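Local coordinates for type 3 secretion system regulator YopR (Yersinia pestis, PDB 1Z21), which may regulate assembly of the type III secretion injectisome by controlling secretion or polymerisation of the needle subunit YscF, and is involved in pathogenesis, at residues 26-30 and 75-79; 34-39 and 62-66; 46-51 and 95-99. All coordinates share one frame. Residues are numbered along the deposited sequence.

Overall arrangement
All three contacts belong to the protease-resistant core domain of YopR, a bundle of five helices without strands. Contacts 1 and 2 both use helix 25-43, whose first turns meet helix 71-82 and whose middle meets helix 52-66; their centres are about 12 Å apart, and the E29-R36 salt bridge and I76-V35 packing make them continuous. Contact 2 is nested in sequence within the span closed by contact 1. Contact 3 joins the loop between helices 25-43 and 52-66 to helix 94-107. Its centre lies about 17 Å from that of contact 2, which it touches through L39 and L96, and about 21 Å from that of contact 1. Its segments alternate with theirs, tying early and late helices into one domain.

Contact 1 of 3, residues 26-30 and 75-79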
ATOM      1  N   ALA A  26      10.473  -8.871  -4.791  1.00 18.16           N
ATOM      2  CA  ALA A  26      11.337  -8.585  -3.658  1.00 17.63           C
ATOM      3  C   ALA A  26      11.557  -7.084  -3.562  1.00 17.02           C
ATOM      4  O   ALA A  26      11.548  -6.520  -2.476  1.00 16.67           O
ATOM      5  CB  ALA A  26      12.659  -9.328  -3.786  1.00 18.05           C
ATOM      6  N   VAL A  27      11.696  -6.428  -4.711  1.00 16.14           N
ATOM      7  CA  VAL A  27      11.858  -4.986  -4.747  1.00 15.35           C
ATOM      8  C   VAL A  27      10.561  -4.325  -4.295  1.00 14.82           C
ATOM      9  O   VAL A  27      10.566  -3.387  -3.509  1.00 14.36           O
ATOM     10  CB  VAL A  27      12.254  -4.501  -6.154  1.00 15.84           C
ATOM     11  CG1 VAL A  27      12.294  -2.987  -6.201  1.00 16.45           C
ATOM     12  CG2 VAL A  27      13.622  -5.086  -6.547  1.00 15.22           C
ATOM     13  N   LEU A  28       9.443  -4.834  -4.794  1.00 14.99           N
ATOM     14  CA  LEU A  28       8.147  -4.296  -4.405  1.00 14.73           C
ATOM     15  C   LEU A  28       7.875  -4.501  -2.907  1.00 14.67           C
ATOM     16  O   LEU A  28       7.267  -3.652  -2.265  1.00 14.47           O
ATOM     17  CB  LEU A  28       7.049  -4.915  -5.265  1.00 14.92           C
ATOM     18  CG  LEU A  28       5.651  -4.305  -5.127  1.00 14.07           C
ATOM     19  CD1 LEU A  28       5.640  -2.832  -5.476  1.00 15.71           C
ATOM     20  CD2 LEU A  28       4.694  -5.072  -6.012  1.00 14.94           C
ATOM     21  N   GLU A  29       8.353  -5.603  -2.342  1.00 15.00           N
ATOM     22  CA  GLU A  29       8.206  -5.843  -0.906  1.00 15.66           C
ATOM     23  C   GLU A  29       8.994  -4.814  -0.088  1.00 15.66           C
ATOM     24  O   GLU A  29       8.510  -4.290   0.920  1.00 15.56           O
ATOM     25  CB  GLU A  29       8.634  -7.277  -0.565  1.00 16.20           C
ATOM     26  CG  GLU A  29       8.744  -7.586   0.922  1.00 17.29           C
ATOM     27  CD  GLU A  29       7.430  -7.453   1.659  1.00 19.24           C
ATOM     28  OE1 GLU A  29       6.359  -7.459   1.005  1.00 18.63           O
ATOM     29  OE2 GLU A  29       7.475  -7.340   2.894  1.00 18.59           O
ATOM     30  N   VAL A  30      10.209  -4.491  -0.515  1.00 15.85           N
ATOM     31  CA  VAL A  30      10.926  -3.384   0.127  1.00 15.61           C
ATOM     32  C   VAL A  30      10.103  -2.077   0.075  1.00 15.63           C
ATOM     33  O   VAL A  30       9.933  -1.380   1.089  1.00 15.51           O
ATOM     34  CB  VAL A  30      12.334  -3.160  -0.503  1.00 16.05           C
ATOM     35  CG1 VAL A  30      13.042  -2.021   0.207  1.00 16.28           C
ATOM     36  CG2 VAL A  30      13.170  -4.420  -0.412  1.00 16.55           C
ATOM     37  N   ALA A  75      -0.064  -1.357  -6.959  1.00 13.43           N
ATOM     38  CA  ALA A  75       1.020  -2.302  -6.679  1.00 12.92           C
ATOM     39  C   ALA A  75       1.329  -2.393  -5.197  1.00 13.13           C
ATOM     40  O   ALA A  75       1.497  -3.484  -4.657  1.00 13.60           O
ATOM     41  CB  ALA A  75       2.269  -1.898  -7.447  1.00 12.79           C
ATOM     42  N   ILE A  76       1.428  -1.243  -4.541  1.00 12.84           N
ATOM     43  CA  ILE A  76       1.683  -1.193  -3.115  1.00 12.77           C
ATOM     44  C   ILE A  76       0.587  -1.916  -2.333  1.00 12.67           C
ATOM     45  O   ILE A  76       0.885  -2.738  -1.488  1.00 12.06           O
ATOM     46  CB  ILE A  76       1.866   0.267  -2.631  1.00 12.91           C
ATOM     47  CG1 ILE A  76       3.187   0.853  -3.177  1.00 12.49           C
ATOM     48  CG2 ILE A  76       1.796   0.358  -1.103  1.00 13.99           C
ATOM     49  CD1 ILE A  76       4.464   0.302  -2.548  1.00 13.21           C
ATOM     50  N   LEU A  77      -0.672  -1.621  -2.632  1.00 12.66           N
ATOM     51  CA  LEU A  77      -1.806  -2.214  -1.918  1.00 12.58           C
ATOM     52  C   LEU A  77      -1.792  -3.741  -2.010  1.00 13.28           C
ATOM     53  O   LEU A  77      -1.942  -4.423  -1.006  1.00 13.67           O
ATOM     54  CB  LEU A  77      -3.149  -1.647  -2.441  1.00 12.24           C
ATOM     55  CG  LEU A  77      -3.497  -0.229  -1.951  1.00 13.30           C
ATOM     56  CD1 LEU A  77      -4.687   0.323  -2.732  1.00 14.93           C
ATOM     57  CD2 LEU A  77      -3.767  -0.233  -0.468  1.00 13.92           C
ATOM     58  N   LEU A  78      -1.584  -4.252  -3.218  1.00 14.10           N
ATOM     59  CA  LEU A  78      -1.513  -5.688  -3.460  1.00 14.81           C
ATOM     60  C   LEU A  78      -0.338  -6.297  -2.695  1.00 15.51           C
ATOM     61  O   LEU A  78      -0.482  -7.334  -2.063  1.00 16.27           O
ATOM     62  CB  LEU A  78      -1.428  -5.979  -4.961  1.00 15.67           C
ATOM     63  CG  LEU A  78      -2.759  -5.699  -5.677  1.00 16.26           C
ATOM     64  CD1 LEU A  78      -2.621  -5.662  -7.180  1.00 18.45           C
ATOM     65  CD2 LEU A  78      -3.796  -6.716  -5.288  1.00 18.80           C
ATOM     66  N   GLN A  79       0.805  -5.627  -2.698  1.00 15.94           N
ATOM     67  CA  GLN A  79       1.966  -6.165  -1.988  1.00 16.40           C
ATOM     68  C   GLN A  79       1.792  -6.118  -0.468  1.00 16.78           C
ATOM     69  O   GLN A  79       2.176  -7.045   0.221  1.00 16.75           O
ATOM     70  CB  GLN A  79       3.252  -5.468  -2.432  1.00 16.77           C
ATOM     71  CG  GLN A  79       4.528  -6.099  -1.831  1.00 17.01           C
ATOM     72  CD  GLN A  79       4.754  -7.537  -2.280  1.00 18.78           C
ATOM     73  OE1 GLN A  79       4.395  -7.911  -3.407  1.00 19.67           O
ATOM     74  NE2 GLN A  79       5.363  -8.347  -1.408  1.00 17.66           N
TER
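Within the five-helix core domain, segments 26-30 and 75-79, on helices 25-43 and 71-82, cross almost perpendicularly: their axes approach to 9.8 Å at a signed angle of -93°. They bury 252 Å² between them, consistent with a steep crossing, with E29 and Q79 as the nearest CA pair at 6.3 Å between E29 CA and Q79 CA. The apolar part centres on L28, whose CA-CB bond points toward the other helix. L28 CD1 lies 4.0 Å from A75 CB and 4.4 Å from I76 CD1, while L28 CG meets Q79 CB at 3.8 Å, so the aliphatic part of the glutamine extends the apolar surface. Y17 of helix 6-19 also touches L28, and W14 touches I76, linking the crossing to a third helix. The polar part lies at the partly exposed border. E29 leaves its helix sideways, but the end of its side chain comes nearer Q79; the same OE1 forms a salt bridge with R36. The direct bond is nearly linear, Q79 NE2 donating to E29 OE1 at 2.8 Å and 171°.

Contact 2 of 3, residues 34-39 and 62-66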
ATOM      1  N   PRO A  34       7.461  -0.008   4.584  1.00 17.86           N
ATOM      2  CA  PRO A  34       7.048   1.106   5.444  1.00 17.70           C
ATOM      3  C   PRO A  34       5.551   1.416   5.330  1.00 17.71           C
ATOM      4  O   PRO A  34       4.968   1.917   6.292  1.00 17.73           O
ATOM      5  CB  PRO A  34       7.890   2.284   4.935  1.00 18.22           C
ATOM      6  CG  PRO A  34       8.249   1.925   3.547  1.00 18.06           C
ATOM      7  CD  PRO A  34       8.415   0.444   3.558  1.00 17.53           C
ATOM      8  N   VAL A  35       4.941   1.109   4.185  1.00 16.86           N
ATOM      9  CA  VAL A  35       3.529   1.411   3.989  1.00 16.71           C
ATOM     10  C   VAL A  35       2.687   0.462   4.814  1.00 16.87           C
ATOM     11  O   VAL A  35       1.748   0.892   5.479  1.00 16.48           O
ATOM     12  CB  VAL A  35       3.122   1.338   2.512  1.00 15.92           C
ATOM     13  CG1 VAL A  35       1.690   1.819   2.335  1.00 16.63           C
ATOM     14  CG2 VAL A  35       4.088   2.175   1.662  1.00 16.72           C
ATOM     15  N   ARG A  36       3.027  -0.823   4.762  1.00 17.54           N
ATOM     16  CA  ARG A  36       2.387  -1.833   5.586  1.00 18.42           C
ATOM     17  C   ARG A  36       2.527  -1.470   7.061  1.00 19.33           C
ATOM     18  O   ARG A  36       1.552  -1.509   7.804  1.00 19.36           O
ATOM     19  CB  ARG A  36       2.985  -3.212   5.318  1.00 18.50           C
ATOM     20  CG  ARG A  36       2.265  -4.341   6.056  1.00 19.01           C
ATOM     21  CD  ARG A  36       2.896  -5.693   5.892  1.00 19.51           C
ATOM     22  NE  ARG A  36       2.967  -6.117   4.489  1.00 19.14           N
ATOM     23  CZ  ARG A  36       4.092  -6.284   3.795  1.00 18.74           C
ATOM     24  NH1 ARG A  36       5.283  -6.050   4.340  1.00 18.95           N
ATOM     25  NH2 ARG A  36       4.020  -6.681   2.536  1.00 16.85           N
ATOM     26  N   GLU A  37       3.736  -1.119   7.493  1.00 20.26           N
ATOM     27  CA  GLU A  37       3.959  -0.720   8.893  1.00 20.74           C
ATOM     28  C   GLU A  37       3.045   0.437   9.306  1.00 20.67           C
ATOM     29  O   GLU A  37       2.443   0.408  10.384  1.00 20.78           O
ATOM     30  CB  GLU A  37       5.431  -0.366   9.135  1.00 21.13           C
ATOM     31  CG  GLU A  37       6.325  -1.600   9.083  1.00 23.60           C
ATOM     32  CD  GLU A  37       7.819  -1.311   9.071  1.00 27.24           C
ATOM     33  OE1 GLU A  37       8.245  -0.170   8.767  1.00 31.78           O
ATOM     34  OE2 GLU A  37       8.577  -2.263   9.355  1.00 29.04           O
ATOM     35  N   ALA A  38       2.923   1.444   8.448  1.00 20.80           N
ATOM     36  CA  ALA A  38       2.096   2.608   8.760  1.00 20.75           C
ATOM     37  C   ALA A  38       0.608   2.239   8.797  1.00 20.92           C
ATOM     38  O   ALA A  38      -0.149   2.755   9.621  1.00 20.77           O
ATOM     39  CB  ALA A  38       2.351   3.705   7.757  1.00 20.89           C
ATOM     40  N   LEU A  39       0.192   1.342   7.911  1.00 20.85           N
ATOM     41  CA  LEU A  39      -1.208   0.919   7.851  1.00 21.63           C
ATOM     42  C   LEU A  39      -1.556   0.023   9.033  1.00 22.51           C
ATOM     43  O   LEU A  39      -2.638   0.115   9.591  1.00 23.06           O
ATOM     44  CB  LEU A  39      -1.503   0.202   6.531  1.00 21.29           C
ATOM     45  CG  LEU A  39      -1.622   1.112   5.298  1.00 20.01           C
ATOM     46  CD1 LEU A  39      -1.675   0.283   4.034  1.00 18.38           C
ATOM     47  CD2 LEU A  39      -2.844   2.023   5.362  1.00 19.77           C
ATOM     48  N   VAL A  62      -2.416   7.705   4.144  1.00 17.33           N
ATOM     49  CA  VAL A  62      -1.206   6.915   4.358  1.00 17.31           C
ATOM     50  C   VAL A  62      -0.485   6.633   3.028  1.00 16.95           C
ATOM     51  O   VAL A  62       0.719   6.835   2.919  1.00 17.03           O
ATOM     52  CB  VAL A  62      -1.493   5.587   5.099  1.00 17.44           C
ATOM     53  CG1 VAL A  62      -0.206   4.772   5.243  1.00 17.47           C
ATOM     54  CG2 VAL A  62      -2.104   5.850   6.481  1.00 18.22           C
ATOM     55  N   LEU A  63      -1.210   6.183   2.012  1.00 17.04           N
ATOM     56  CA  LEU A  63      -0.581   5.900   0.724  1.00 17.27           C
ATOM     57  C   LEU A  63       0.135   7.139   0.185  1.00 17.58           C
ATOM     58  O   LEU A  63       1.261   7.034  -0.316  1.00 17.02           O
ATOM     59  CB  LEU A  63      -1.608   5.394  -0.297  1.00 16.75           C
ATOM     60  CG  LEU A  63      -2.275   4.043  -0.009  1.00 17.05           C
ATOM     61  CD1 LEU A  63      -3.270   3.709  -1.100  1.00 16.22           C
ATOM     62  CD2 LEU A  63      -1.263   2.909   0.144  1.00 18.98           C
ATOM     63  N   GLN A  64      -0.515   8.301   0.316  1.00 18.17           N
ATOM     64  CA  GLN A  64       0.016   9.580  -0.175  1.00 19.32           C
ATOM     65  C   GLN A  64       1.299  10.011   0.530  1.00 19.43           C
ATOM     66  O   GLN A  64       2.079  10.775  -0.034  1.00 19.78           O
ATOM     67  CB  GLN A  64      -1.037  10.691  -0.022  1.00 19.86           C
ATOM     68  CG  GLN A  64      -0.639  12.054  -0.633  1.00 23.21           C
ATOM     69  CD  GLN A  64      -0.295  11.964  -2.114  1.00 27.36           C
ATOM     70  OE1 GLN A  64       0.780  12.407  -2.551  1.00 30.51           O
ATOM     71  NE2 GLN A  64      -1.195  11.383  -2.887  1.00 31.44           N
ATOM     72  N   GLN A  65       1.511   9.546   1.758  1.00 19.40           N
ATOM     73  CA  GLN A  65       2.748   9.830   2.488  1.00 20.10           C
ATOM     74  C   GLN A  65       3.979   9.307   1.750  1.00 19.65           C
ATOM     75  O   GLN A  65       5.086   9.842   1.913  1.00 20.37           O
ATOM     76  CB  GLN A  65       2.728   9.208   3.893  1.00 20.89           C
ATOM     77  CG  GLN A  65       1.846   9.915   4.940  1.00 24.42           C
ATOM     78  CD  GLN A  65       1.664   9.081   6.221  1.00 28.60           C
ATOM     79  OE1 GLN A  65       2.518   8.261   6.564  1.00 32.94           O
ATOM     80  NE2 GLN A  65       0.547   9.281   6.912  1.00 30.78           N
ATOM     81  N   PHE A  66       3.780   8.257   0.961  1.00 18.68           N
ATOM     82  CA  PHE A  66       4.872   7.519   0.319  1.00 18.25           C
ATOM     83  C   PHE A  66       4.934   7.700  -1.193  1.00 18.35           C
ATOM     84  O   PHE A  66       6.020   7.832  -1.753  1.00 18.29           O
ATOM     85  CB  PHE A  66       4.745   6.035   0.654  1.00 18.34           C
ATOM     86  CG  PHE A  66       4.950   5.741   2.103  1.00 18.46           C
ATOM     87  CD1 PHE A  66       6.237   5.650   2.620  1.00 19.08           C
ATOM     88  CD2 PHE A  66       3.872   5.601   2.959  1.00 18.47           C
ATOM     89  CE1 PHE A  66       6.446   5.407   3.959  1.00 20.53           C
ATOM     90  CE2 PHE A  66       4.081   5.350   4.315  1.00 19.79           C
ATOM     91  CZ  PHE A  66       5.370   5.256   4.809  1.00 20.69           C
TER
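F66 lays one face of its ring against V35: V35 CG2 is 3.9 Å from the ring centroid and 24° off the normal, a CH-pi contact, with 3.7 Å between V35 CG2 and F66 CD2. Two further residues touch the ring: P34 CB, 3.6 Å from F66 CE1, and A38 CB, 4.2 Å from F66 CE2, near the ring plane at its edge. V62, a turn earlier, fills the space beside A38 and L39. V62 CG1 is 3.7 Å from A38 CB and 3.8 Å from L39 CD2; the short A38 side chain leaves room for this approach. V35 CG1 also meets L63 CD2 at 3.8 Å. The interaction across these segments is apolar, burying 332 Å² between the two segments, whose axes run at 150°, roughly antiparallel, 9.9 Å apart at closest. The closest CA pairs, V35-L63 and L39-V62, are both at 6.9 Å. P34 lacks an amide hydrogen, and helix 25-43 is kinked here. This antiparallel pair forms part of the helical bundle: helix 71-82 packs against it through I76 on V35 and through W73 and L77 on L63, while R10 of helix 6-19 touches both V35 and F66.

Contact 3 of 3, residues 46-51 and 95-99; sequences HQGSVV and YLSEL
Y95, V50 and H46 define this contact, in which the interhelical loop leading into helix 52-66 wraps round a tyrosine near the start of helix 94-107, the last helix of the five-helix core domain. Segment 46-51 has no regular structure: H46 (phi/psi -84/127°) and Q47 (-125/172°) are extended, G48 turns the chain at 75/-152°, and S49 (-91/139°) and V50 (-67/155°) are extended again before V51 (-125/87°) takes the N-cap position. Segment 95-99 is helical, with L99 N bonded to Y95 O at 3.0 Å. Q47 and Y95 have the nearest CA atoms, 5.9 Å apart.

Y95 directs its CA-CB bond toward the loop, and its ring (chi1 t, chi2 99°) has both faces occupied. H46 CB lies 3.4 Å from the ring centroid, 9° off the normal; V50 CG1 lies over the opposite face at 3.9 Å and 2°. Both are CH-pi contacts. With chi1 m and chi2 38°, the H46 ring presents its edge to the Y95 face in an offset edge-to-face pair, centroids 4.9 Å apart and planes at 75°. G48 O approaches the ring edge, 3.2 Å from Y95 CD1. V50, chi1 m, places V50 CG1 3.5 Å from L99 CD1 (L99 chi1 -126°, between wells; chi2 p) and 3.9 Å from E98 CG.

A water donates to H46 O at 3.2 Å and weakly accepts from Y95 N at 3.4 Å. D55 OD2 hydrogen-bonds both Y95 OH and V51 N. Direct contact is thus mainly dispersive and CH-pi, while D55 satisfies the tyrosine hydroxyl and ties it to helix 52-66.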
ATOM      1  N   HIS A  46      -7.826  -2.966  14.625  1.00 33.62           N
ATOM      2  CA  HIS A  46      -9.224  -2.802  14.242  1.00 33.31           C
ATOM      3  C   HIS A  46      -9.810  -4.161  13.944  1.00 33.44           C
ATOM      4  O   HIS A  46      -9.263  -4.917  13.145  1.00 33.78           O
ATOM      5  CB  HIS A  46      -9.371  -1.920  12.996  1.00 33.26           C
ATOM      6  CG  HIS A  46      -9.310  -0.452  13.272  1.00 32.50           C
ATOM      7  ND1 HIS A  46      -8.463   0.097  14.208  1.00 32.57           N
ATOM      8  CD2 HIS A  46      -9.975   0.588  12.714  1.00 32.59           C
ATOM      9  CE1 HIS A  46      -8.614   1.410  14.220  1.00 31.67           C
ATOM     10  NE2 HIS A  46      -9.530   1.733  13.325  1.00 31.85           N
ATOM     11  N   GLN A  47     -10.932  -4.463  14.585  1.00 33.21           N
ATOM     12  CA  GLN A  47     -11.695  -5.667  14.310  1.00 33.06           C
ATOM     13  C   GLN A  47     -13.126  -5.290  13.964  1.00 32.16           C
ATOM     14  O   GLN A  47     -13.527  -4.138  14.082  1.00 32.59           O
ATOM     15  CB  GLN A  47     -11.677  -6.579  15.530  1.00 33.41           C
ATOM     16  CG  GLN A  47     -10.309  -7.118  15.861  1.00 34.83           C
ATOM     17  CD  GLN A  47     -10.365  -8.140  16.970  1.00 36.54           C
ATOM     18  OE1 GLN A  47     -10.856  -7.848  18.063  1.00 38.07           O
ATOM     19  NE2 GLN A  47      -9.881  -9.346  16.695  1.00 37.38           N
ATOM     20  N   GLY A  48     -13.911  -6.264  13.539  1.00 31.36           N
ATOM     21  CA  GLY A  48     -15.268  -5.965  13.117  1.00 30.30           C
ATOM     22  C   GLY A  48     -15.305  -5.283  11.755  1.00 28.96           C
ATOM     23  O   GLY A  48     -14.410  -5.477  10.943  1.00 28.95           O
ATOM     24  N   SER A  49     -16.338  -4.477  11.514  1.00 27.37           N
ATOM     25  CA  SER A  49     -16.674  -4.032  10.164  1.00 25.94           C
ATOM     26  C   SER A  49     -15.999  -2.731   9.787  1.00 24.52           C
ATOM     27  O   SER A  49     -15.928  -1.793  10.583  1.00 24.33           O
ATOM     28  CB  SER A  49     -18.189  -3.861  10.024  1.00 26.14           C
ATOM     29  OG  SER A  49     -18.860  -5.034  10.434  1.00 26.46           O
ATOM     30  N   VAL A  50     -15.528  -2.674   8.549  1.00 22.84           N
ATOM     31  CA  VAL A  50     -14.928  -1.474   8.010  1.00 21.94           C
ATOM     32  C   VAL A  50     -15.966  -0.375   7.865  1.00 21.11           C
ATOM     33  O   VAL A  50     -17.162  -0.639   7.756  1.00 20.99           O
ATOM     34  CB  VAL A  50     -14.233  -1.716   6.656  1.00 21.60           C
ATOM     35  CG1 VAL A  50     -13.132  -2.771   6.809  1.00 21.87           C
ATOM     36  CG2 VAL A  50     -15.243  -2.103   5.563  1.00 22.38           C
ATOM     37  N   VAL A  51     -15.485   0.861   7.884  1.00 19.91           N
ATOM     38  CA  VAL A  51     -16.331   2.038   7.798  1.00 19.48           C
ATOM     39  C   VAL A  51     -15.803   2.861   6.633  1.00 19.73           C
ATOM     40  O   VAL A  51     -14.959   3.730   6.834  1.00 18.48           O
ATOM     41  CB  VAL A  51     -16.254   2.888   9.080  1.00 19.21           C
ATOM     42  CG1 VAL A  51     -17.284   4.009   9.042  1.00 18.89           C
ATOM     43  CG2 VAL A  51     -16.432   2.034  10.313  1.00 19.40           C
ATOM     44  N   TYR A  95      -9.705  -6.854   8.652  1.00 27.08           N
ATOM     45  CA  TYR A  95     -10.132  -5.470   8.602  1.00 25.26           C
ATOM     46  C   TYR A  95      -9.336  -4.703   7.563  1.00 24.04           C
ATOM     47  O   TYR A  95      -9.921  -4.095   6.674  1.00 22.88           O
ATOM     48  CB  TYR A  95      -9.970  -4.806   9.965  1.00 24.78           C
ATOM     49  CG  TYR A  95     -10.710  -3.504  10.115  1.00 23.91           C
ATOM     50  CD1 TYR A  95     -11.937  -3.462  10.766  1.00 23.23           C
ATOM     51  CD2 TYR A  95     -10.177  -2.305   9.630  1.00 23.54           C
ATOM     52  CE1 TYR A  95     -12.622  -2.274  10.920  1.00 23.89           C
ATOM     53  CE2 TYR A  95     -10.856  -1.103   9.785  1.00 23.50           C
ATOM     54  CZ  TYR A  95     -12.085  -1.098  10.429  1.00 23.44           C
ATOM     55  OH  TYR A  95     -12.781   0.071  10.600  1.00 22.88           O
ATOM     56  N   LEU A  96      -8.009  -4.743   7.674  1.00 23.01           N
ATOM     57  CA  LEU A  96      -7.143  -4.010   6.742  1.00 22.13           C
ATOM     58  C   LEU A  96      -7.228  -4.632   5.354  1.00 21.77           C
ATOM     59  O   LEU A  96      -7.240  -3.933   4.343  1.00 21.35           O
ATOM     60  CB  LEU A  96      -5.689  -3.975   7.243  1.00 22.02           C
ATOM     61  CG  LEU A  96      -4.660  -3.243   6.359  1.00 21.87           C
ATOM     62  CD1 LEU A  96      -5.094  -1.821   6.000  1.00 20.78           C
ATOM     63  CD2 LEU A  96      -3.282  -3.211   7.026  1.00 21.05           C
ATOM     64  N   SER A  97      -7.307  -5.954   5.305  1.00 21.30           N
ATOM     65  CA  SER A  97      -7.447  -6.653   4.043  1.00 21.62           C
ATOM     66  C   SER A  97      -8.709  -6.221   3.310  1.00 20.59           C
ATOM     67  O   SER A  97      -8.695  -6.030   2.100  1.00 20.31           O
ATOM     68  CB  SER A  97      -7.445  -8.158   4.286  1.00 21.86           C
ATOM     69  OG  SER A  97      -6.199  -8.534   4.827  1.00 24.13           O
ATOM     70  N   GLU A  98      -9.800  -6.050   4.056  1.00 20.24           N
ATOM     71  CA  GLU A  98     -11.083  -5.666   3.466  1.00 19.41           C
ATOM     72  C   GLU A  98     -11.041  -4.221   2.984  1.00 18.30           C
ATOM     73  O   GLU A  98     -11.544  -3.905   1.910  1.00 17.95           O
ATOM     74  CB  GLU A  98     -12.225  -5.847   4.468  1.00 19.98           C
ATOM     75  CG  GLU A  98     -13.585  -5.357   3.975  1.00 21.11           C
ATOM     76  CD  GLU A  98     -14.075  -6.065   2.729  1.00 24.87           C
ATOM     77  OE1 GLU A  98     -13.513  -7.114   2.363  1.00 26.20           O
ATOM     78  OE2 GLU A  98     -15.045  -5.572   2.109  1.00 26.14           O
ATOM     79  N   LEU A  99     -10.447  -3.356   3.795  1.00 17.57           N
ATOM     80  CA  LEU A  99     -10.211  -1.962   3.426  1.00 17.95           C
ATOM     81  C   LEU A  99      -9.452  -1.850   2.113  1.00 16.59           C
ATOM     82  O   LEU A  99      -9.796  -1.050   1.248  1.00 15.93           O
ATOM     83  CB  LEU A  99      -9.361  -1.281   4.499  1.00 18.86           C
ATOM     84  CG  LEU A  99      -9.847  -0.007   5.146  1.00 22.26           C
ATOM     85  CD1 LEU A  99     -11.327  -0.114   5.514  1.00 22.94           C
ATOM     86  CD2 LEU A  99      -8.982   0.227   6.379  1.00 22.58           C
TER
HETATM   87  O   HOH W   1     -10.284  -7.654  11.871  1.00 59.47           O